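Local coordinates for proto-oncogene tyrosine-protein kinase receptor Ret (Danio rerio, PDB 7AMK) that acts as a receptor tyrosine kinase whose extracellular cadherin-like domains probably help recognise GDNF bound to the co-receptor GFR alpha 1, at residues F39-R44 with V99-L104. The protein carries 4 engineered substitutions. Sequence-based numbering, arbitrary orientation.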
loop_
_atom_site.group_PDB
_atom_site.type_symbol
_atom_site.label_atom_id
_atom_site.label_comp_id
_atom_site.label_asym_id
_atom_site.label_seq_id
_atom_site.Cartn_x
_atom_site.Cartn_y
_atom_site.Cartn_z
ATOM N N PHE A 39 2.680 -57.614 3.484
ATOM C CA PHE A 39 3.338 -58.249 4.612
ATOM C C PHE A 39 2.985 -57.514 5.901
ATOM O O PHE A 39 2.697 -56.310 5.891
ATOM C CB PHE A 39 4.856 -58.281 4.401
ATOM C CG PHE A 39 5.441 -56.973 3.947
ATOM C CD1 PHE A 39 5.412 -56.601 2.605
ATOM C CD2 PHE A 39 6.055 -56.123 4.855
ATOM C CE1 PHE A 39 5.981 -55.405 2.186
ATOM C CE2 PHE A 39 6.614 -54.921 4.439
ATOM C CZ PHE A 39 6.571 -54.559 3.099
ATOM N N LEU A 40 3.044 -58.252 7.015
ATOM C CA LEU A 40 2.838 -57.684 8.349
ATOM C C LEU A 40 4.103 -57.032 8.888
ATOM O O LEU A 40 5.214 -57.530 8.692
ATOM C CB LEU A 40 2.375 -58.753 9.341
ATOM C CG LEU A 40 0.924 -59.198 9.151
ATOM C CD1 LEU A 40 0.608 -60.440 9.948
ATOM C CD2 LEU A 40 0.009 -58.081 9.550
ATOM N N CYS A 41 3.922 -55.929 9.609
ATOM C CA CYS A 41 5.025 -55.100 10.057
ATOM C C CYS A 41 5.136 -54.964 11.560
ATOM O O CYS A 41 6.151 -54.444 12.043
ATOM C CB CYS A 41 4.902 -53.693 9.470
ATOM S SG CYS A 41 5.507 -53.654 7.827
ATOM N N SER A 42 4.128 -55.387 12.306
ATOM C CA SER A 42 4.082 -55.193 13.749
ATOM C C SER A 42 4.953 -56.199 14.490
ATOM O O SER A 42 4.645 -56.587 15.618
ATOM C CB SER A 42 2.630 -55.261 14.212
ATOM O OG SER A 42 1.792 -54.649 13.240
ATOM N N HIS A 43 6.055 -56.646 13.890
ATOM C CA HIS A 43 6.895 -57.645 14.546
ATOM C C HIS A 43 7.422 -57.169 15.892
ATOM O O HIS A 43 7.934 -57.986 16.662
ATOM C CB HIS A 43 8.037 -58.010 13.616
ATOM C CG HIS A 43 8.908 -56.850 13.258
ATOM N ND1 HIS A 43 9.948 -56.426 14.059
ATOM C CD2 HIS A 43 8.887 -56.014 12.194
ATOM C CE1 HIS A 43 10.536 -55.384 13.498
ATOM N NE2 HIS A 43 9.912 -55.115 12.364
ATOM N N ARG A 44 7.310 -55.870 16.188
ATOM C CA ARG A 44 7.663 -55.356 17.505
ATOM C C ARG A 44 6.707 -55.835 18.589
ATOM O O ARG A 44 7.109 -55.938 19.754
ATOM C CB ARG A 44 7.695 -53.825 17.459
ATOM C CG ARG A 44 6.676 -53.121 18.348
ATOM C CD ARG A 44 6.540 -51.659 17.931
ATOM N NE ARG A 44 6.412 -50.735 19.051
ATOM C CZ ARG A 44 7.388 -49.949 19.497
ATOM N NH1 ARG A 44 8.579 -49.921 18.916
ATOM N NH2 ARG A 44 7.163 -49.174 20.556
ATOM N N VAL A 99 13.371 -54.505 6.491
ATOM C CA VAL A 99 13.625 -53.078 6.643
ATOM C C VAL A 99 12.522 -52.214 6.037
ATOM O O VAL A 99 12.412 -51.033 6.390
ATOM C CB VAL A 99 14.999 -52.722 6.029
ATOM C CG1 VAL A 99 14.886 -52.492 4.530
ATOM C CG2 VAL A 99 15.609 -51.501 6.722
ATOM N N MET A 100 11.689 -52.763 5.141
ATOM C CA MET A 100 10.652 -51.942 4.512
ATOM C C MET A 100 9.642 -51.429 5.531
ATOM O O MET A 100 9.037 -50.368 5.327
ATOM C CB MET A 100 9.924 -52.728 3.415
ATOM C CG MET A 100 10.785 -53.113 2.223
ATOM S SD MET A 100 9.978 -54.356 1.173
ATOM C CE MET A 100 11.062 -54.345 -0.263
ATOM N N CYS A 101 9.449 -52.162 6.627
ATOM C CA CYS A 101 8.477 -51.757 7.642
ATOM C C CYS A 101 8.858 -50.447 8.319
ATOM O O CYS A 101 7.977 -49.734 8.822
ATOM C CB CYS A 101 8.321 -52.857 8.694
ATOM S SG CYS A 101 7.440 -54.338 8.126
ATOM N N THR A 102 10.153 -50.117 8.350
ATOM C CA THR A 102 10.629 -48.868 8.936
ATOM C C THR A 102 10.688 -47.727 7.931
ATOM O O THR A 102 10.732 -46.560 8.339
ATOM C CB THR A 102 12.025 -49.056 9.543
ATOM O OG1 THR A 102 12.033 -50.211 10.394
ATOM C CG2 THR A 102 12.427 -47.838 10.353
ATOM N N ILE A 103 10.662 -48.039 6.636
ATOM C CA ILE A 103 11.012 -47.066 5.607
ATOM C C ILE A 103 9.956 -46.911 4.527
ATOM O O ILE A 103 9.959 -45.885 3.825
ATOM C CB ILE A 103 12.364 -47.450 4.976
ATOM C CG1 ILE A 103 12.212 -48.728 4.154
ATOM C CG2 ILE A 103 13.379 -47.713 6.051
ATOM N N LEU A 104 9.040 -47.882 4.319
ATOM C CA LEU A 104 8.012 -47.750 3.294
ATOM C C LEU A 104 6.690 -47.302 3.901
ATOM O O LEU A 104 6.488 -47.366 5.119
ATOM C CB LEU A 104 7.808 -49.077 2.542
ATOM C CG LEU A 104 8.902 -49.540 1.559
ATOM C CD1 LEU A 104 8.503 -50.789 0.792
ATOM C CD2 LEU A 104 9.292 -48.445 0.581
#
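Cys41 and Cys101 both hold SG anti to the carbonyl carbon, beside the backbone N; the CB of each points toward the other segment, and this shared rotamer places the two sulfurs within bonding distance. Cys41 SG and Cys101 SG close a disulfide at 2.1 Å, with a left-handed twist of -81° about the S-S bond, close to the relaxed value for a cystine. Across this bond Cys41 CA and Cys101 CA lie 5.4 Å apart, the closest CA pair between the segments. Phe39 has CG between its backbone N and carbonyl carbon (chi1 47°), and its ring occupies the space beside the disulfide. Cys101 SG lies at the ring edge, in the ring plane, 3.8 Å from Phe39 CE2. The far end of the ring meets Met100, whose CB sits 3.8 Å from Phe39 CZ. The methionine side chain crosses the phenylalanine at about a right angle, and Met100 SD stands obliquely 4.8 Å from the centroid of the Phe39 ring, a Met-aromatic contact. One ring thus touches two consecutive residues, adding apolar and sulfur contacts to the covalent tie. An alanine in place of Phe39 would probably open a gap beside the disulfide and leave Cys101 SG and Met100 CB and SD without their aromatic partner. Within 99-104, Met100 O accepts from both Ile103 N and Leu104 N. In the first cadherin-like domain, the disulfide ties the residue just after strand 37-40, an outermost strand of a four-stranded mixed sheet, to a short, weakly bonded helix about 100-103, which precedes strand 106-114. Strand 83-92 runs antiparallel between those two strands; Phe39 and Cys41 form backbone hydrogen bonds with its Gly90 and Lys88, while the Phe39 and Met100 side chains both touch its Ser92.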